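Local atomic coordinates of uncharacterized protein (PDB entry 4XU6), a protein that binds diacylglycerol as a trimeric membrane protein of the INSIG family. Residues A[79-90]-A[167-178]; A[15-24]-A[42-53]. All coordinates share one frame; numbering follows the deposited sequence.

Contact 1: residues A[79-90]-A[167-178]; sequences ALGGVAAVVGTY and LYFAFGVVAALL. With TDA (N-tridecanoic acid), chain E; BOG (octyl beta-D-glucopyranoside), chain D; TDA (N-tridecanoic acid), chain F.
One wall of the lipid pocket is built where V86 of transmembrane helix 76-96 meets A170, F171 and V174 of transmembrane helix 164-184. The segments run antiparallel, their N-to-C directions 161° apart and their axes 9.5 Å apart at closest approach. Spacing is smallest at G82, whose CA lies 5.6 Å from V174 CA; with no side chain on the glycine, V174 sets CG2 3.5 Å from G82 O. The V86 and V174 side chains pass antiparallel, flank to flank, with CG2 3.7 Å from CG2. Because V86 CG1 is anti to the backbone N (chi1 173°), that methyl turns to the tridecanoic acid and lies 3.8 Å from its C31. The F171 ring takes the same chain on one face, CD1 3.4 Å from C28. Beside C25 of the acyl chain, L167 CD2 sits over one face of the Y90 ring, offset toward the rim, while Y90 lays CD2 and CE2 beside C27 and brings OH 3.4 Å from C22, near the acid's head. No hydrogen bond joins the segments; T89 OG1 bonds back to A85 O at 2.7 Å, on the opposite face of that carbonyl from T89 N, so the hydroxyl's proton is spent within its own helix. Around the pair, helix 48-64 touches F171, helix 101-119 touches T89 and V173, helix 122-144 packs on Y168 and F169, and helix 5-29 reaches L178 and Y90.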
# COMPACT_ATOMS: atom_id res chain seq x y z
N ALA A 79 -13.23 -10.55 -1.24
CA ALA A 79 -13.05 -11.00 0.13
C ALA A 79 -11.59 -11.30 0.44
O ALA A 79 -11.09 -10.94 1.50
CB ALA A 79 -13.92 -12.23 0.42
N LEU A 80 -10.90 -11.98 -0.48
CA LEU A 80 -9.48 -12.28 -0.29
C LEU A 80 -8.68 -10.98 -0.22
O LEU A 80 -7.82 -10.81 0.65
CB LEU A 80 -8.94 -13.17 -1.41
CG LEU A 80 -7.42 -13.39 -1.42
CD1 LEU A 80 -6.91 -13.99 -0.11
CD2 LEU A 80 -7.01 -14.28 -2.60
N GLY A 81 -8.98 -10.06 -1.13
CA GLY A 81 -8.32 -8.77 -1.16
C GLY A 81 -8.55 -8.00 0.13
O GLY A 81 -7.65 -7.34 0.63
N GLY A 82 -9.76 -8.08 0.67
CA GLY A 82 -10.08 -7.38 1.90
C GLY A 82 -9.37 -8.00 3.10
O GLY A 82 -8.87 -7.28 3.97
N VAL A 83 -9.33 -9.32 3.15
CA VAL A 83 -8.60 -9.97 4.24
C VAL A 83 -7.10 -9.62 4.18
O VAL A 83 -6.46 -9.35 5.19
CB VAL A 83 -8.82 -11.50 4.24
CG1 VAL A 83 -7.84 -12.18 5.20
CG2 VAL A 83 -10.26 -11.82 4.65
N ALA A 84 -6.56 -9.62 2.97
CA ALA A 84 -5.16 -9.25 2.77
C ALA A 84 -4.90 -7.80 3.21
O ALA A 84 -3.86 -7.50 3.80
CB ALA A 84 -4.75 -9.47 1.31
N ALA A 85 -5.83 -6.90 2.92
CA ALA A 85 -5.66 -5.49 3.28
C ALA A 85 -5.64 -5.33 4.80
O ALA A 85 -4.83 -4.57 5.34
CB ALA A 85 -6.77 -4.63 2.67
N VAL A 86 -6.53 -6.03 5.49
CA VAL A 86 -6.60 -5.94 6.95
C VAL A 86 -5.37 -6.58 7.60
O VAL A 86 -4.76 -6.00 8.50
CB VAL A 86 -7.90 -6.59 7.50
CG1 VAL A 86 -7.87 -6.63 9.04
CG2 VAL A 86 -9.11 -5.79 7.04
N VAL A 87 -4.98 -7.75 7.12
CA VAL A 87 -3.77 -8.38 7.65
C VAL A 87 -2.51 -7.55 7.35
O VAL A 87 -1.67 -7.38 8.21
CB VAL A 87 -3.60 -9.81 7.15
CG1 VAL A 87 -2.25 -10.37 7.61
CG2 VAL A 87 -4.73 -10.69 7.68
N GLY A 88 -2.40 -7.02 6.13
CA GLY A 88 -1.25 -6.19 5.80
C GLY A 88 -1.20 -4.95 6.66
O GLY A 88 -0.13 -4.52 7.08
N THR A 89 -2.36 -4.36 6.92
CA THR A 89 -2.42 -3.15 7.75
C THR A 89 -2.04 -3.48 9.19
O THR A 89 -1.30 -2.75 9.84
CB THR A 89 -3.83 -2.52 7.70
OG1 THR A 89 -4.15 -2.20 6.35
CG2 THR A 89 -3.88 -1.26 8.54
N TYR A 90 -2.56 -4.60 9.67
CA TYR A 90 -2.28 -5.09 11.03
C TYR A 90 -0.76 -5.28 11.22
O TYR A 90 -0.17 -4.74 12.17
CB TYR A 90 -3.03 -6.42 11.20
CG TYR A 90 -3.23 -6.94 12.62
CD1 TYR A 90 -2.43 -6.52 13.68
CD2 TYR A 90 -4.22 -7.88 12.87
CE1 TYR A 90 -2.64 -7.03 14.97
CE2 TYR A 90 -4.43 -8.38 14.15
CZ TYR A 90 -3.64 -7.96 15.18
OH TYR A 90 -3.87 -8.48 16.43
N LEU A 167 -7.90 0.54 12.44
CA LEU A 167 -7.64 -0.88 12.19
C LEU A 167 -8.91 -1.71 12.40
O LEU A 167 -9.26 -2.51 11.54
CB LEU A 167 -6.49 -1.41 13.06
CG LEU A 167 -6.15 -2.91 12.97
CD1 LEU A 167 -5.79 -3.30 11.54
CD2 LEU A 167 -5.01 -3.28 13.95
N TYR A 168 -9.59 -1.50 13.52
CA TYR A 168 -10.85 -2.21 13.77
C TYR A 168 -11.91 -1.82 12.75
O TYR A 168 -12.70 -2.66 12.31
CB TYR A 168 -11.36 -1.93 15.20
CG TYR A 168 -10.75 -2.83 16.27
CD1 TYR A 168 -11.09 -4.18 16.34
CD2 TYR A 168 -9.84 -2.32 17.20
CE1 TYR A 168 -10.54 -5.01 17.32
CE2 TYR A 168 -9.28 -3.16 18.20
CZ TYR A 168 -9.64 -4.51 18.24
OH TYR A 168 -9.12 -5.36 19.20
N PHE A 169 -11.93 -0.55 12.35
CA PHE A 169 -12.91 -0.11 11.34
C PHE A 169 -12.76 -0.93 10.06
O PHE A 169 -13.74 -1.45 9.53
CB PHE A 169 -12.76 1.38 11.04
CG PHE A 169 -13.66 1.85 9.91
CD1 PHE A 169 -14.99 2.19 10.16
CD2 PHE A 169 -13.18 1.90 8.61
CE1 PHE A 169 -15.82 2.61 9.11
CE2 PHE A 169 -14.00 2.31 7.56
CZ PHE A 169 -15.33 2.66 7.81
N ALA A 170 -11.54 -1.05 9.56
CA ALA A 170 -11.27 -1.83 8.35
C ALA A 170 -11.66 -3.30 8.55
O ALA A 170 -12.22 -3.91 7.66
CB ALA A 170 -9.79 -1.72 7.94
N PHE A 171 -11.34 -3.84 9.72
CA PHE A 171 -11.77 -5.19 10.09
C PHE A 171 -13.31 -5.35 9.96
O PHE A 171 -13.79 -6.28 9.32
CB PHE A 171 -11.26 -5.51 11.51
CG PHE A 171 -11.90 -6.73 12.16
CD1 PHE A 171 -11.97 -7.94 11.49
CD2 PHE A 171 -12.39 -6.64 13.45
CE1 PHE A 171 -12.56 -9.06 12.10
CE2 PHE A 171 -12.96 -7.75 14.08
CZ PHE A 171 -13.04 -8.96 13.41
N GLY A 172 -14.06 -4.43 10.56
CA GLY A 172 -15.52 -4.49 10.45
C GLY A 172 -16.05 -4.42 9.02
O GLY A 172 -16.97 -5.16 8.65
N VAL A 173 -15.49 -3.52 8.22
CA VAL A 173 -15.87 -3.44 6.81
C VAL A 173 -15.68 -4.78 6.08
O VAL A 173 -16.54 -5.23 5.32
CB VAL A 173 -15.06 -2.34 6.08
CG1 VAL A 173 -15.29 -2.41 4.57
CG2 VAL A 173 -15.42 -0.97 6.63
N VAL A 174 -14.53 -5.41 6.32
CA VAL A 174 -14.23 -6.66 5.64
C VAL A 174 -15.05 -7.84 6.20
O VAL A 174 -15.48 -8.70 5.44
CB VAL A 174 -12.70 -6.93 5.63
CG1 VAL A 174 -12.40 -8.33 5.09
CG2 VAL A 174 -12.00 -5.86 4.78
N ALA A 175 -15.28 -7.86 7.51
CA ALA A 175 -16.11 -8.91 8.11
C ALA A 175 -17.53 -8.85 7.55
O ALA A 175 -18.14 -9.88 7.28
CB ALA A 175 -16.14 -8.76 9.64
N ALA A 176 -18.03 -7.63 7.37
CA ALA A 176 -19.35 -7.41 6.79
C ALA A 176 -19.38 -7.97 5.38
O ALA A 176 -20.34 -8.62 4.97
CB ALA A 176 -19.68 -5.91 6.77
N LEU A 177 -18.32 -7.70 4.61
CA LEU A 177 -18.22 -8.20 3.25
C LEU A 177 -18.18 -9.73 3.23
O LEU A 177 -18.75 -10.36 2.34
CB LEU A 177 -16.97 -7.63 2.57
CG LEU A 177 -16.60 -8.10 1.17
CD1 LEU A 177 -17.45 -7.38 0.17
CD2 LEU A 177 -15.13 -7.83 0.90
N LEU A 178 -17.51 -10.32 4.22
CA LEU A 178 -17.46 -11.78 4.32
C LEU A 178 -18.85 -12.37 4.56
O LEU A 178 -19.17 -13.43 4.05
CB LEU A 178 -16.50 -12.22 5.42
CG LEU A 178 -15.02 -11.99 5.12
CD1 LEU A 178 -14.16 -12.26 6.34
CD2 LEU A 178 -14.61 -12.88 3.96
O21 TDA E . -3.99 -4.87 18.49
O22 TDA E . -4.50 -6.18 20.35
C21 TDA E . -4.78 -5.88 19.19
C22 TDA E . -5.89 -6.60 18.47
C23 TDA E . -6.30 -5.88 17.19
C24 TDA E . -7.30 -6.70 16.38
C25 TDA E . -7.80 -5.93 15.15
C26 TDA E . -8.79 -6.74 14.32
C27 TDA E . -8.04 -7.90 13.67
C28 TDA E . -8.93 -8.74 12.79
C29 TDA E . -8.16 -9.96 12.31
C30 TDA E . -9.06 -10.76 11.39
C31 TDA E . -9.34 -9.97 10.12
C32 TDA E . -10.08 -10.82 9.10
C33 TDA E . -10.85 -9.95 8.11
C1 BOG D . -12.04 -6.92 -8.60
O1 BOG D . -11.12 -6.27 -7.73
C2 BOG D . -11.30 -7.43 -9.82
O2 BOG D . -10.51 -6.38 -10.42
C3 BOG D . -12.31 -7.96 -10.82
O3 BOG D . -11.62 -8.57 -11.91
C4 BOG D . -13.22 -9.00 -10.18
O4 BOG D . -14.49 -9.00 -10.85
C5 BOG D . -13.49 -8.86 -8.68
O5 BOG D . -12.58 -8.05 -7.93
C6 BOG D . -13.38 -10.27 -8.14
O6 BOG D . -12.34 -10.97 -8.85
C1' BOG D . -11.17 -6.83 -6.42
C2' BOG D . -10.51 -5.86 -5.47
C3' BOG D . -9.68 -6.61 -4.45
C4' BOG D . -8.55 -5.71 -3.95
C5' BOG D . -8.82 -5.23 -2.54
C6' BOG D . -7.99 -4.01 -2.22
C7' BOG D . -8.30 -3.49 -0.83
C8' BOG D . -7.48 -2.24 -0.54
C21 TDA F . -7.48 -7.98 23.09
C22 TDA F . -8.98 -7.97 22.94
C23 TDA F . -9.40 -8.02 21.48
C24 TDA F . -10.91 -7.88 21.36
C25 TDA F . -11.38 -7.86 19.91
C26 TDA F . -12.80 -7.32 19.79
C27 TDA F . -13.75 -8.06 20.73
C28 TDA F . -15.12 -7.40 20.75
C29 TDA F . -16.19 -8.43 20.42
C30 TDA F . -16.19 -9.56 21.44
C31 TDA F . -16.90 -10.78 20.87
C32 TDA F . -18.23 -10.39 20.24
C33 TDA F . -19.12 -11.61 20.04

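Contact 2: residues A[15-24]-A[42-53]; sequences GAVAALIGDH and VWSSPFWFPILV. With BOG (octyl beta-D-glucopyranoside), chain C; TDA (N-tridecanoic acid), chain E.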
# COMPACT_ATOMS: atom_id res chain seq x y z
N GLY A 15 -10.88 -15.43 11.06
CA GLY A 15 -10.56 -14.36 11.99
C GLY A 15 -9.51 -14.76 13.01
O GLY A 15 -8.60 -13.99 13.33
N ALA A 16 -9.63 -15.99 13.53
CA ALA A 16 -8.67 -16.50 14.51
C ALA A 16 -7.25 -16.60 13.94
O ALA A 16 -6.29 -16.22 14.61
CB ALA A 16 -9.12 -17.87 15.03
N VAL A 17 -7.13 -17.11 12.72
CA VAL A 17 -5.80 -17.26 12.11
C VAL A 17 -5.17 -15.89 11.83
O VAL A 17 -4.02 -15.66 12.16
CB VAL A 17 -5.84 -18.09 10.81
CG1 VAL A 17 -4.51 -18.02 10.07
CG2 VAL A 17 -6.23 -19.54 11.11
N ALA A 18 -5.95 -14.99 11.25
CA ALA A 18 -5.45 -13.64 11.00
C ALA A 18 -5.05 -12.93 12.30
O ALA A 18 -4.04 -12.24 12.35
CB ALA A 18 -6.48 -12.82 10.22
N ALA A 19 -5.86 -13.10 13.34
CA ALA A 19 -5.55 -12.51 14.65
C ALA A 19 -4.23 -13.02 15.22
O ALA A 19 -3.45 -12.24 15.77
CB ALA A 19 -6.68 -12.76 15.65
N LEU A 20 -3.99 -14.33 15.12
CA LEU A 20 -2.76 -14.92 15.64
C LEU A 20 -1.53 -14.37 14.91
O LEU A 20 -0.48 -14.14 15.52
CB LEU A 20 -2.80 -16.44 15.53
CG LEU A 20 -3.75 -17.16 16.50
CD1 LEU A 20 -3.87 -18.64 16.17
CD2 LEU A 20 -3.29 -16.94 17.94
N ILE A 21 -1.65 -14.17 13.61
CA ILE A 21 -0.53 -13.64 12.83
C ILE A 21 -0.26 -12.19 13.23
O ILE A 21 0.89 -11.80 13.47
CB ILE A 21 -0.81 -13.72 11.31
CG1 ILE A 21 -0.84 -15.18 10.85
CG2 ILE A 21 0.26 -12.93 10.52
CD1 ILE A 21 -1.48 -15.37 9.46
N GLY A 22 -1.32 -11.39 13.31
CA GLY A 22 -1.17 -9.99 13.69
C GLY A 22 -0.70 -9.84 15.13
O GLY A 22 0.14 -9.00 15.44
N ASP A 23 -1.25 -10.66 16.03
CA ASP A 23 -0.85 -10.55 17.43
C ASP A 23 0.58 -11.04 17.65
O ASP A 23 1.32 -10.44 18.41
CB ASP A 23 -1.83 -11.30 18.32
CG ASP A 23 -1.80 -10.82 19.77
OD1 ASP A 23 -1.70 -9.60 20.01
OD2 ASP A 23 -1.88 -11.68 20.67
N HIS A 24 0.97 -12.11 16.97
CA HIS A 24 2.38 -12.51 17.03
C HIS A 24 3.28 -11.36 16.57
O HIS A 24 4.31 -11.09 17.18
CB HIS A 24 2.67 -13.73 16.16
CG HIS A 24 4.14 -13.95 15.97
ND1 HIS A 24 4.94 -14.48 16.95
CD2 HIS A 24 4.95 -13.66 14.92
CE1 HIS A 24 6.19 -14.53 16.52
NE2 HIS A 24 6.23 -14.03 15.29
N VAL A 42 -1.54 -19.80 22.75
CA VAL A 42 -1.50 -20.41 21.43
C VAL A 42 -0.57 -19.51 20.62
O VAL A 42 -0.87 -18.33 20.42
CB VAL A 42 -2.89 -20.44 20.76
CG1 VAL A 42 -2.81 -21.01 19.34
CG2 VAL A 42 -3.88 -21.26 21.59
N TRP A 43 0.57 -20.05 20.20
CA TRP A 43 1.63 -19.22 19.62
C TRP A 43 1.99 -18.10 20.61
O TRP A 43 2.36 -18.38 21.75
CB TRP A 43 1.19 -18.66 18.25
CG TRP A 43 2.33 -18.25 17.35
CD1 TRP A 43 3.66 -18.31 17.62
CD2 TRP A 43 2.22 -17.73 16.01
NE1 TRP A 43 4.39 -17.86 16.54
CE2 TRP A 43 3.52 -17.50 15.54
CE3 TRP A 43 1.13 -17.45 15.17
CZ2 TRP A 43 3.79 -16.99 14.26
CZ3 TRP A 43 1.39 -16.94 13.89
CH2 TRP A 43 2.71 -16.71 13.46
N SER A 44 1.86 -16.83 20.20
CA SER A 44 2.23 -15.72 21.09
C SER A 44 1.06 -15.15 21.88
O SER A 44 1.23 -14.17 22.62
CB SER A 44 2.88 -14.59 20.29
OG SER A 44 4.00 -15.06 19.54
N SER A 45 -0.13 -15.74 21.75
CA SER A 45 -1.36 -15.16 22.28
C SER A 45 -2.02 -16.05 23.33
O SER A 45 -2.02 -17.27 23.20
CB SER A 45 -2.39 -14.98 21.16
OG SER A 45 -1.86 -14.22 20.09
N PRO A 46 -2.62 -15.43 24.36
CA PRO A 46 -3.51 -16.16 25.26
C PRO A 46 -4.59 -16.83 24.43
O PRO A 46 -5.06 -16.23 23.45
CB PRO A 46 -4.15 -15.06 26.11
CG PRO A 46 -3.22 -13.89 26.03
CD PRO A 46 -2.61 -13.98 24.64
N PHE A 47 -4.99 -18.04 24.81
CA PHE A 47 -5.88 -18.83 23.97
C PHE A 47 -7.20 -18.11 23.67
O PHE A 47 -7.82 -18.36 22.64
CB PHE A 47 -6.18 -20.20 24.60
CG PHE A 47 -7.23 -20.15 25.67
CD1 PHE A 47 -6.90 -19.76 26.96
CD2 PHE A 47 -8.55 -20.46 25.37
CE1 PHE A 47 -7.87 -19.71 27.95
CE2 PHE A 47 -9.53 -20.41 26.34
CZ PHE A 47 -9.19 -20.03 27.63
N TRP A 48 -7.62 -17.22 24.58
CA TRP A 48 -8.90 -16.52 24.39
C TRP A 48 -8.84 -15.42 23.34
O TRP A 48 -9.87 -14.96 22.86
CB TRP A 48 -9.44 -15.96 25.72
CG TRP A 48 -8.47 -15.14 26.53
CD1 TRP A 48 -7.80 -15.54 27.66
CD2 TRP A 48 -8.06 -13.79 26.28
NE1 TRP A 48 -7.01 -14.51 28.12
CE2 TRP A 48 -7.15 -13.43 27.29
CE3 TRP A 48 -8.38 -12.84 25.30
CZ2 TRP A 48 -6.55 -12.17 27.35
CZ3 TRP A 48 -7.78 -11.59 25.36
CH2 TRP A 48 -6.88 -11.27 26.37
N PHE A 49 -7.63 -14.97 23.00
CA PHE A 49 -7.48 -13.91 22.01
C PHE A 49 -8.02 -14.28 20.62
O PHE A 49 -8.91 -13.59 20.09
CB PHE A 49 -6.04 -13.37 21.95
CG PHE A 49 -5.84 -12.33 20.88
CD1 PHE A 49 -6.28 -11.03 21.09
CD2 PHE A 49 -5.26 -12.66 19.66
CE1 PHE A 49 -6.14 -10.06 20.10
CE2 PHE A 49 -5.11 -11.69 18.67
CZ PHE A 49 -5.55 -10.39 18.89
N PRO A 50 -7.53 -15.40 20.03
CA PRO A 50 -8.10 -15.75 18.73
C PRO A 50 -9.59 -16.11 18.82
O PRO A 50 -10.30 -15.99 17.83
CB PRO A 50 -7.28 -16.97 18.29
CG PRO A 50 -6.73 -17.55 19.58
CD PRO A 50 -6.47 -16.34 20.44
N ILE A 51 -10.05 -16.56 19.99
CA ILE A 51 -11.47 -16.84 20.15
C ILE A 51 -12.28 -15.53 20.13
O ILE A 51 -13.32 -15.46 19.48
CB ILE A 51 -11.78 -17.62 21.45
CG1 ILE A 51 -11.04 -18.97 21.45
CG2 ILE A 51 -13.28 -17.85 21.59
CD1 ILE A 51 -11.20 -19.76 22.75
N LEU A 52 -11.79 -14.50 20.82
CA LEU A 52 -12.47 -13.20 20.79
C LEU A 52 -12.55 -12.62 19.38
O LEU A 52 -13.61 -12.20 18.94
CB LEU A 52 -11.80 -12.19 21.71
CG LEU A 52 -12.07 -12.23 23.22
CD1 LEU A 52 -11.46 -11.02 23.89
CD2 LEU A 52 -13.58 -12.30 23.49
N VAL A 53 -11.42 -12.57 18.68
CA VAL A 53 -11.41 -11.98 17.34
C VAL A 53 -12.19 -12.83 16.34
O VAL A 53 -12.91 -12.32 15.48
CB VAL A 53 -9.97 -11.74 16.82
CG1 VAL A 53 -10.01 -11.13 15.40
CG2 VAL A 53 -9.19 -10.84 17.79
C1 BOG C . -9.10 -15.70 32.16
O1 BOG C . -9.63 -16.76 31.38
C2 BOG C . -8.47 -16.25 33.43
O2 BOG C . -9.45 -16.99 34.17
C3 BOG C . -7.94 -15.09 34.26
O3 BOG C . -7.37 -15.57 35.48
C4 BOG C . -6.89 -14.37 33.44
O4 BOG C . -6.39 -13.24 34.17
C5 BOG C . -7.51 -13.88 32.13
O5 BOG C . -8.14 -14.95 31.40
C6 BOG C . -6.46 -13.21 31.24
O6 BOG C . -5.68 -14.19 30.57
C1' BOG C . -10.70 -16.32 30.55
C2' BOG C . -11.13 -17.49 29.67
C3' BOG C . -12.53 -17.24 29.12
C4' BOG C . -12.90 -18.28 28.07
C5' BOG C . -13.61 -17.61 26.91
C6' BOG C . -12.78 -16.43 26.42
C7' BOG C . -13.53 -15.52 25.46
C8' BOG C . -14.48 -16.30 24.58
O21 TDA E . -3.99 -4.87 18.49
O22 TDA E . -4.50 -6.18 20.35
C21 TDA E . -4.78 -5.88 19.19
C22 TDA E . -5.89 -6.60 18.47
C23 TDA E . -6.30 -5.88 17.19
C24 TDA E . -7.30 -6.70 16.38
C25 TDA E . -7.80 -5.93 15.15
C26 TDA E . -8.79 -6.74 14.32
C27 TDA E . -8.04 -7.90 13.67
C28 TDA E . -8.93 -8.74 12.79
C29 TDA E . -8.16 -9.96 12.31
C30 TDA E . -9.06 -10.76 11.39
C31 TDA E . -9.34 -9.97 10.12
C32 TDA E . -10.08 -10.82 9.10
C33 TDA E . -10.85 -9.95 8.11
O HOH W 1 0.12 -15.29 18.20
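A16 and P50 bring the backbones closest, their CA atoms 4.3 Å apart, where helices 15-24 and 48-53 cross with an angle of 129° between their directions; farther along, H24 faces a type II' turn from V42 to S45. On this turn the W43 six-membered ring and the H24 imidazole form an offset stack, centroids 4.4 Å apart and planes 11° from parallel. H24 CB also lies over the tryptophan face as a CH-pi contact. At the imidazole edge, in its plane, ND1 pairs with S44 OG in a nearly straight hydrogen bond (2.8 Å, 171°). The turn belongs to a small hairpin of strands 41-42 and 45-46 that leads into transmembrane helix 48-64 and lies against helix 5-29. S45 OG donates to the anti lone pair of D23 OD2 at 2.6 Å, and Y34 OH is a second partner of this oxygen. One water donates to L20 O and S45 OG and accepts from S44 N, joining helix to turn. The D23 carboxylate stacks, somewhat tilted, on one face of the F49 ring, and V53 CG2 lies over the opposite face. With CG anti to the backbone N, F49 sends CE2 to 3.3 Å from D23 CB, while A19 O and the tridecanoic acid C22 meet the ring edge. A19 CB packs 3.6 Å from V53 CB, and L20 CD2 reaches P50 CG at 3.9 Å.

In the fold
From the N terminus, helix 5-29 leads through strand 32-34 to the hairpin and helix 48-64, which fold back on it: contact 2 closes this short loop, with 17 residues between its segments. Only then does helix 76-96 begin, and contact 1 spans 76 residues, including helices 101-119 and 122-144, before helix 164-184 returns. The two loops therefore follow in series and neither nest nor cross. Their centres lie 16 Å apart, yet they meet through Y90, whose OH is 3.5 Å from F49 CZ, and through V87 and A18. Both line the pocket of one tridecanoic acid molecule, and both touch the second subunit.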